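Local structure of major Capsid Protein VP1 (Chimpanzee polyomavirus Bob, 6Y9I) at the interface of chains A and B. The protein forms the outer shell of the polyomavirus capsid, assembling into pentamers whose exposed surface loops engage glycan receptors on host cells. Residues are numbered along the deposited sequence; one frame, centred on the assembly and turned at random. Chains: chain A/B, Major Capsid Protein VP1.

Three patches of one interface show how neighbouring VP1 subunits of a pentamer hold together. Contact 1 and contact 2 adjoin, C-alpha centres about 9 Å apart, and both use A:Pro123, whose ring serves contact 1 while the peptide links beside it serve contact 2. B:Ile49 to B:His51 likewise runs from one to the other. The C-alpha centre of contact 3 is about 22 Å from that of contact 1 and about 30 Å from that of contact 2; there strands 87-98 and 227-231 of chain A meet strands 202-204 and 212-219 of chain B, with adjoining loop residues A:Val99 and B:Pro206. Loops and strands are thereby joined at separate levels.

Contact 1: the interface of chains A and B. Residues chain A 105-108, 123; chain B 49, 130, 222, 272, 274.
The phenol oxygen OH of B:Tyr274 is gripped from chain A both directly and through water. It donates a hydrogen bond to the backbone carbonyl O of A:Ile105 at 2.7 Å, from above the carbonyl plane, 55° out of it. Water 1, at the edge of the phenol ring, lies 2.6 Å from the same OH and 2.9 Å from A:Val107 N, tying the hydroxyl to the 3-10 helix end and the loop after it. B:Met130 brings SD to the ring edge and onto A:Ile105 CA at 3.5 Å; its chain bends at chi3 (84°) and turns the methyl CE toward A:Val107 CG1, 3.6 Å away. The two branches of A:Val107 divide the apolar work: CG1 also touches B:Leu222, while CG2 meets CG2 of B:Ile49 at 3.8 Å, the side chains crossing at about a right angle. Beyond the valine, the A:Pro123 ring lies across B:Ile272, its CG 3.7 Å from the isoleucine CG2. On chain A, the hydroxyl OG of A:Ser106 accepts a bond from A:His108 N, bracing the loop. The site joins the end of the 3-10 helix 101-105 and the following loop of chain A to strand 272-276 and loop residues of chain B.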
# COMPACT_ATOMS: atom_id res chain seq x y z
N ILE A 105 3.91 15.36 13.83
CA ILE A 105 5.33 15.50 13.37
C ILE A 105 6.25 15.74 14.58
O ILE A 105 7.46 15.56 14.40
CB ILE A 105 5.54 16.60 12.30
CG1 ILE A 105 5.50 18.00 12.91
CG2 ILE A 105 4.54 16.43 11.15
CD1 ILE A 105 6.05 19.12 12.02
N SER A 106 5.75 16.10 15.77
CA SER A 106 6.61 16.50 16.91
C SER A 106 7.65 15.42 17.21
O SER A 106 7.26 14.24 17.41
CB SER A 106 5.86 16.81 18.17
OG SER A 106 6.78 17.22 19.19
N VAL A 107 8.91 15.83 17.30
CA VAL A 107 10.01 14.96 17.77
C VAL A 107 10.64 15.64 19.00
O VAL A 107 11.81 15.40 19.28
CB VAL A 107 10.99 14.60 16.64
CG1 VAL A 107 10.31 13.77 15.56
CG2 VAL A 107 11.64 15.79 15.98
N HIS A 108 9.82 16.35 19.78
CA HIS A 108 10.22 16.91 21.11
C HIS A 108 9.10 16.62 22.12
O HIS A 108 8.75 17.48 22.91
CB HIS A 108 10.58 18.38 20.97
CG HIS A 108 9.56 19.18 20.24
ND1 HIS A 108 8.37 19.53 20.82
CD2 HIS A 108 9.57 19.72 19.00
CE1 HIS A 108 7.65 20.22 19.94
NE2 HIS A 108 8.38 20.37 18.83
N PRO A 123 16.33 13.48 18.44
CA PRO A 123 14.94 13.86 18.64
C PRO A 123 14.28 12.80 19.53
O PRO A 123 14.84 11.72 19.74
CB PRO A 123 14.38 13.80 17.22
CG PRO A 123 15.12 12.66 16.58
CD PRO A 123 16.50 12.72 17.19
N ILE B 49 16.68 19.92 15.76
CA ILE B 49 15.75 19.64 16.88
C ILE B 49 16.31 18.49 17.72
O ILE B 49 16.73 17.46 17.13
CB ILE B 49 14.36 19.30 16.30
CG1 ILE B 49 13.80 20.48 15.51
CG2 ILE B 49 13.41 18.84 17.38
CD1 ILE B 49 12.73 20.08 14.54
N MET B 130 9.05 11.16 8.58
CA MET B 130 7.69 11.71 8.47
C MET B 130 7.55 12.62 7.26
O MET B 130 8.38 13.56 7.03
CB MET B 130 7.29 12.44 9.74
CG MET B 130 8.18 13.58 10.09
SD MET B 130 7.99 13.81 11.84
CE MET B 130 9.15 12.58 12.41
N LEU B 222 10.24 8.14 12.05
CA LEU B 222 11.57 8.70 11.68
C LEU B 222 12.25 7.90 10.58
O LEU B 222 13.17 8.47 9.96
CB LEU B 222 12.43 8.81 12.94
CG LEU B 222 12.04 9.98 13.85
CD1 LEU B 222 12.67 9.85 15.22
CD2 LEU B 222 12.45 11.29 13.21
N ILE B 272 17.90 16.04 14.41
CA ILE B 272 17.37 16.00 13.02
C ILE B 272 17.11 17.42 12.53
O ILE B 272 16.95 18.32 13.32
CB ILE B 272 16.11 15.11 12.93
CG1 ILE B 272 14.97 15.64 13.79
CG2 ILE B 272 16.42 13.64 13.24
CD1 ILE B 272 14.10 16.65 13.07
N TYR B 274 14.16 18.85 9.59
CA TYR B 274 13.15 18.58 8.55
C TYR B 274 13.70 19.09 7.21
O TYR B 274 14.42 20.10 7.22
CB TYR B 274 11.86 19.29 8.92
CG TYR B 274 11.18 18.76 10.15
CD1 TYR B 274 10.42 17.61 10.11
CD2 TYR B 274 11.26 19.43 11.35
CE1 TYR B 274 9.77 17.12 11.23
CE2 TYR B 274 10.58 19.00 12.47
CZ TYR B 274 9.84 17.83 12.42
OH TYR B 274 9.19 17.41 13.54
O HOH W 1 9.19 18.39 15.94

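Contact 2: the interface of chains A and B. Residues chain A 114, 116, 121-124; chain B 50-51, 269.
A:Asp121 and A:Gly122 meet chain B through two backbone hydrogen bonds that hold a loop against its neighbour. A:Asp121 N donates to the carbonyl O of B:Asn269 at 2.8 Å, and B:His51 N donates to A:Gly122 O at 2.9 Å. Between these anchors the A:Asp121 side chain, with CG anti to the backbone N (chi1 -171°), crosses B:His50 obliquely, laying its carboxylate over the CD2 rim of the imidazole, planes 27° apart. OD2 comes 3.4 Å from the ring carbon CD2. The backbone carbonyl O of A:Asp121 meets the same ring in plane at its edge, 3.1 Å from B:His50 CD2. The nearest nitrogen, NE2, is 4.1 Å from OD2, too far to be a contact; any charge on the histidine would probably still be felt by the acid. The other carboxylate oxygen, OD1, points toward B:His51, whose ring stands steeply to the carboxylate. A:Gly122 O lies in plane at the edge of that B:His51 ring, while A:Met114 slants across it, CB over one face toward the rim and SD beyond the rim, 3.7 Å from B:His51 CD2. Further out, A:Gly122 N makes a weak hydrogen bond to the same sulfur, which may help to place the thioether. Loops of VP1 carry receptor recognition in this family, and this junction plausibly steadies neighbouring surface loops by fastening one subunit to the next.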
# COMPACT_ATOMS: atom_id res chain seq x y z
N MET A 114 14.38 9.08 23.65
CA MET A 114 15.26 9.72 22.64
C MET A 114 15.56 8.70 21.54
O MET A 114 15.99 7.56 21.83
CB MET A 114 16.57 10.18 23.29
CG MET A 114 17.55 10.72 22.29
SD MET A 114 19.07 11.36 23.11
CE MET A 114 19.86 9.81 23.57
N ALA A 116 18.17 7.96 19.43
CA ALA A 116 19.63 8.10 19.22
C ALA A 116 20.37 7.12 20.14
O ALA A 116 19.79 6.74 21.17
CB ALA A 116 20.05 9.52 19.52
N ASP A 121 22.06 13.19 21.30
CA ASP A 121 21.14 14.29 21.68
C ASP A 121 20.16 14.39 20.51
O ASP A 121 20.11 15.42 19.81
CB ASP A 121 21.88 15.59 21.98
CG ASP A 121 21.01 16.68 22.58
OD1 ASP A 121 19.82 16.38 22.96
OD2 ASP A 121 21.50 17.83 22.65
N GLY A 122 19.49 13.27 20.27
CA GLY A 122 18.63 13.09 19.10
C GLY A 122 17.25 13.62 19.40
O GLY A 122 16.97 14.08 20.51
N PRO A 123 16.33 13.48 18.44
CA PRO A 123 14.94 13.86 18.64
C PRO A 123 14.28 12.80 19.53
O PRO A 123 14.84 11.72 19.74
CB PRO A 123 14.38 13.80 17.22
CG PRO A 123 15.12 12.66 16.58
CD PRO A 123 16.50 12.72 17.19
N SER A 124 13.10 13.11 20.05
CA SER A 124 12.26 12.05 20.66
C SER A 124 11.78 11.12 19.55
O SER A 124 11.72 11.54 18.35
CB SER A 124 11.10 12.59 21.44
OG SER A 124 10.02 12.89 20.58
N HIS B 50 16.23 18.66 19.05
CA HIS B 50 16.63 17.68 20.09
C HIS B 50 15.41 17.40 20.96
O HIS B 50 14.49 18.23 21.00
CB HIS B 50 17.79 18.22 20.95
CG HIS B 50 18.85 18.95 20.20
ND1 HIS B 50 18.74 20.30 19.90
CD2 HIS B 50 20.03 18.54 19.68
CE1 HIS B 50 19.81 20.69 19.22
NE2 HIS B 50 20.61 19.63 19.06
N HIS B 51 15.41 16.25 21.64
CA HIS B 51 14.23 15.70 22.35
C HIS B 51 13.75 16.66 23.44
O HIS B 51 12.53 16.67 23.69
CB HIS B 51 14.56 14.32 22.90
CG HIS B 51 15.66 14.31 23.91
ND1 HIS B 51 15.41 14.32 25.26
CD2 HIS B 51 17.00 14.31 23.76
CE1 HIS B 51 16.56 14.29 25.92
NE2 HIS B 51 17.55 14.28 25.03
N ASN B 269 25.45 14.13 16.74
CA ASN B 269 24.57 13.95 17.92
C ASN B 269 23.23 13.29 17.57
O ASN B 269 22.49 13.01 18.50
CB ASN B 269 24.39 15.27 18.67
CG ASN B 269 23.73 16.34 17.82
OD1 ASN B 269 23.22 16.06 16.73
ND2 ASN B 269 23.72 17.55 18.35

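Contact 3: the interface of chains A and B. Residues chain A 25, 97, 99, 230; chain B 204, 206, 214.
This is a contact between neighbouring copies of VP1, the polyomavirus coat protein of jelly-roll fold, and it joins adjacent subunits within the pentamer. A:Glu97 and B:Tyr214 reach toward each other tip to tip: the phenol OH donates to the carboxylate oxygen OE2 at 2.7 Å, with the carboxylate and ring planes 62° apart. The oxygen lies in plane at the edge of the tyrosine ring, yet the hydroxyl meets it from above the carboxylate plane, 53° out of it. OE2 has a second partner in water 2, at 2.8 Å, which also lies 2.9 Å from the backbone carbonyl O of B:Pro204. Tyrosine and water together would be expected to fix the rotation of the carboxylate and, if it is ionised, could stabilise its charge. The glutamate chain leaves with CG anti to the backbone N (chi1 178°) and then bends at chi2, and its CB packs obliquely on CB of B:Pro206. A:Val99 packs on that proline ring too, its CG2 sitting tightly at 3.5 Å from CG. The A:Tyr25 hydroxyl oxygen OH lies near, 3.4 Å from B:Pro206 CD, the side chains crossing at about a right angle. B:Pro204 plays a double part: its CB lies over the centre of one face of the B:Tyr214 ring within chain B, while its CD meets ring carbon CE2 of A:Phe230 at 3.9 Å, again at about a right angle.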
# COMPACT_ATOMS: atom_id res chain seq x y z
N TYR A 25 -17.80 18.25 16.91
CA TYR A 25 -16.50 17.62 17.21
C TYR A 25 -16.75 16.58 18.28
O TYR A 25 -17.59 16.86 19.18
CB TYR A 25 -15.49 18.64 17.74
CG TYR A 25 -14.66 19.27 16.67
CD1 TYR A 25 -13.73 18.52 15.98
CD2 TYR A 25 -14.78 20.61 16.37
CE1 TYR A 25 -12.93 19.09 15.01
CE2 TYR A 25 -14.00 21.20 15.39
CZ TYR A 25 -13.06 20.43 14.72
OH TYR A 25 -12.26 20.99 13.76
N GLU A 97 -13.41 14.41 9.50
CA GLU A 97 -11.98 14.76 9.44
C GLU A 97 -11.36 14.53 10.81
O GLU A 97 -11.96 14.94 11.82
CB GLU A 97 -11.85 16.23 9.07
CG GLU A 97 -10.43 16.68 9.02
CD GLU A 97 -9.93 16.78 7.61
OE1 GLU A 97 -10.14 15.80 6.84
OE2 GLU A 97 -9.36 17.85 7.28
N VAL A 99 -8.72 15.96 13.15
CA VAL A 99 -8.13 17.33 13.24
C VAL A 99 -6.87 17.30 14.09
O VAL A 99 -6.87 16.64 15.15
CB VAL A 99 -9.14 18.36 13.78
CG1 VAL A 99 -8.49 19.72 13.93
CG2 VAL A 99 -10.32 18.47 12.84
N PHE A 230 -6.30 13.88 5.21
CA PHE A 230 -7.27 14.91 5.62
C PHE A 230 -7.64 15.70 4.36
O PHE A 230 -6.76 16.02 3.54
CB PHE A 230 -6.71 15.74 6.78
CG PHE A 230 -5.35 16.34 6.57
CD1 PHE A 230 -4.21 15.55 6.66
CD2 PHE A 230 -5.20 17.69 6.30
CE1 PHE A 230 -2.95 16.10 6.49
CE2 PHE A 230 -3.93 18.25 6.14
CZ PHE A 230 -2.81 17.45 6.27
N PRO B 204 -5.88 22.50 8.78
CA PRO B 204 -7.03 23.07 8.09
C PRO B 204 -8.24 22.84 8.99
O PRO B 204 -8.33 21.76 9.54
CB PRO B 204 -7.13 22.30 6.78
CG PRO B 204 -5.72 21.73 6.59
CD PRO B 204 -5.19 21.47 7.99
N PRO B 206 -11.83 21.94 9.39
CA PRO B 206 -12.89 21.32 8.60
C PRO B 206 -14.27 21.93 8.91
O PRO B 206 -15.15 21.73 8.12
CB PRO B 206 -12.84 19.85 9.04
CG PRO B 206 -12.39 19.94 10.46
CD PRO B 206 -11.37 21.06 10.49
N TYR B 214 -8.94 21.65 0.36
CA TYR B 214 -7.61 21.21 0.84
C TYR B 214 -7.52 19.67 0.80
O TYR B 214 -8.56 18.95 0.90
CB TYR B 214 -7.31 21.83 2.20
CG TYR B 214 -8.19 21.37 3.32
CD1 TYR B 214 -7.91 20.20 4.00
CD2 TYR B 214 -9.30 22.10 3.69
CE1 TYR B 214 -8.72 19.75 5.01
CE2 TYR B 214 -10.11 21.68 4.73
CZ TYR B 214 -9.81 20.51 5.39
OH TYR B 214 -10.58 20.12 6.44
O HOH W 2 -7.57 19.01 9.02